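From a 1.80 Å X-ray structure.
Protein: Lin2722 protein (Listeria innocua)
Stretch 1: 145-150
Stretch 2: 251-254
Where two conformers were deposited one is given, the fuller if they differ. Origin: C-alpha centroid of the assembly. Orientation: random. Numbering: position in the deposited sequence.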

# COMPACT_ATOMS: atom_id res chain seq x y z
N ASP A 145 -19.52 -9.80 -7.71
CA ASP A 145 -20.51 -8.99 -6.97
C ASP A 145 -19.80 -7.88 -6.23
O ASP A 145 -19.20 -8.12 -5.18
CB ASP A 145 -21.27 -9.86 -6.00
CG ASP A 145 -22.30 -9.07 -5.20
OD1 ASP A 145 -22.51 -7.86 -5.49
OD2 ASP A 145 -22.88 -9.68 -4.26
N LEU A 146 -19.82 -6.67 -6.76
CA LEU A 146 -19.08 -5.58 -6.11
C LEU A 146 -19.72 -5.14 -4.79
O LEU A 146 -19.09 -4.43 -4.04
CB LEU A 146 -18.86 -4.38 -7.04
CG LEU A 146 -17.82 -4.58 -8.12
CD1 LEU A 146 -17.87 -3.40 -9.02
CD2 LEU A 146 -16.40 -4.74 -7.50
N SER A 147 -20.93 -5.61 -4.49
CA SER A 147 -21.55 -5.35 -3.18
C SER A 147 -21.24 -6.45 -2.16
O SER A 147 -21.82 -6.53 -1.05
CB SER A 147 -23.05 -5.08 -3.33
OG SER A 147 -23.73 -6.28 -3.55
N PHE A 148 -20.27 -7.30 -2.50
CA PHE A 148 -19.90 -8.42 -1.65
C PHE A 148 -19.72 -8.09 -0.14
O PHE A 148 -19.06 -7.12 0.22
CB PHE A 148 -18.66 -9.17 -2.21
CG PHE A 148 -17.34 -8.44 -2.00
CD1 PHE A 148 -16.49 -8.81 -0.95
CD2 PHE A 148 -16.98 -7.38 -2.80
CE1 PHE A 148 -15.30 -8.14 -0.73
CE2 PHE A 148 -15.81 -6.68 -2.59
CZ PHE A 148 -14.96 -7.04 -1.55
N LYS A 149 -20.28 -8.96 0.70
CA LYS A 149 -20.09 -8.98 2.16
C LYS A 149 -19.21 -10.14 2.58
O LYS A 149 -18.80 -10.18 3.72
CB LYS A 149 -21.43 -9.17 2.88
CG LYS A 149 -22.56 -8.25 2.42
CD LYS A 149 -22.40 -6.87 2.97
CE LYS A 149 -23.58 -5.97 2.54
NZ LYS A 149 -23.38 -5.40 1.15
N LYS A 150 -18.98 -11.10 1.69
CA LYS A 150 -18.10 -12.25 1.90
C LYS A 150 -17.53 -12.68 0.56
O LYS A 150 -18.09 -12.35 -0.50
CB LYS A 150 -18.83 -13.44 2.52
CG LYS A 150 -20.01 -13.90 1.75
CD LYS A 150 -20.51 -15.30 2.22
CE LYS A 150 -21.35 -15.29 3.50
NZ LYS A 150 -22.34 -16.47 3.58
N LEU A 251 -17.32 2.64 0.84
CA LEU A 251 -17.29 1.44 0.01
C LEU A 251 -17.81 1.84 -1.36
O LEU A 251 -18.68 2.72 -1.47
CB LEU A 251 -18.18 0.35 0.59
CG LEU A 251 -17.94 -0.01 2.07
CD1 LEU A 251 -18.92 -1.09 2.55
CD2 LEU A 251 -16.50 -0.45 2.24
N ASP A 252 -17.24 1.20 -2.39
CA ASP A 252 -17.66 1.35 -3.77
C ASP A 252 -18.39 0.08 -4.19
O ASP A 252 -17.75 -0.98 -4.21
CB ASP A 252 -16.38 1.50 -4.60
CG ASP A 252 -16.49 2.51 -5.68
OD1 ASP A 252 -17.63 2.69 -6.21
OD2 ASP A 252 -15.41 3.10 -6.02
N TYR A 253 -19.66 0.18 -4.60
CA TYR A 253 -20.53 -1.00 -4.73
C TYR A 253 -20.95 -1.69 -6.02
O TYR A 253 -21.47 -2.81 -5.91
CB TYR A 253 -21.79 -0.75 -3.94
CG TYR A 253 -21.80 -1.44 -2.63
CD1 TYR A 253 -20.60 -1.73 -1.95
CD2 TYR A 253 -22.99 -1.81 -2.05
CE1 TYR A 253 -20.62 -2.35 -0.74
CE2 TYR A 253 -23.01 -2.42 -0.86
CZ TYR A 253 -21.83 -2.67 -0.20
OH TYR A 253 -21.88 -3.31 0.99
N LYS A 254 -20.76 -1.14 -7.21
CA LYS A 254 -20.19 0.18 -7.50
C LYS A 254 -21.39 0.92 -8.12
O LYS A 254 -22.48 0.33 -8.25
CB LYS A 254 -19.13 0.10 -8.56
CG LYS A 254 -18.40 1.41 -8.91
CD LYS A 254 -17.70 1.28 -10.27
CE LYS A 254 -17.35 2.65 -10.88
NZ LYS A 254 -16.13 3.30 -10.31

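What do the first two residues of the second stretch bring to the contact? Very little. Leu251 directs its CA-to-CB bond toward the first stretch, yet its CD1, the nearest side-chain atom, is still 6.4 Å from Lys149 NZ, and none of its surface is covered. Asp252 approaches through its backbone: its O lies 3.7 Å from Leu146 O, a proximity of two acceptors that offers no bond. Its carboxylate is occupied elsewhere in the structure, through OD2.

Why does Tyr253 have the largest share of the contact? Its ring lies against the turn formed by Asp145 to Phe148, and the residue gives up 98 Å² to the first stretch, out of 264 Å² buried in all, both sides summed. Ser147 sits over one face: its CA is 3.7 Å from the ring centroid and only 2° off the ring normal, so the contact is a CH-pi interaction, and Ser147 CB comes within 3.5 Å of Tyr253 CD2. A small side chain suits this place, because the backbone itself can settle on the ring. The turn is type I, closed by a hydrogen bond from Phe148 N to Asp145 O at 3.0 Å. Asp145 OD1 steadies it further, accepting from Ser147 N at 2.9 Å and from Ser147 OG at 2.8 Å; the serine hydroxyl is thus engaged within its own stretch while its carbons meet the ring.

How is the far end of the tyrosine fastened? Lys149 NZ donates a hydrogen bond to Tyr253 OH at 2.6 Å, the one hydrogen bond between the stretches. The CA-to-CB bond of Lys149 points sideways, but the long chain, with chi1 and chi2 both m, brings its end back to the ring's hydroxyl. The same NZ donates to Ser147 O at 2.9 Å, so a single ammonium group ties the turn to the tyrosine. Lysine fits here through its reach and its capacity to donate more than once.

What happens where the chain ends? The peptide bond between Tyr253 and Lys254 is cis. Tyr253 O lies 3.1 Å from Leu146 C and 3.2 Å from Ser147 N, but the angle is too poor for a hydrogen bond, so this is close packing of backbone against backbone. The CA-to-CB bond of Leu146 points toward the second stretch, its CD1 lies 3.7 Å from Lys254 CB, and the second stretch covers 67 Å² of Leu146. Its branched hydrocarbon is well matched to the aliphatic start of the lysine, whose end leads away from the first stretch and leaves the charged amine outside the contact.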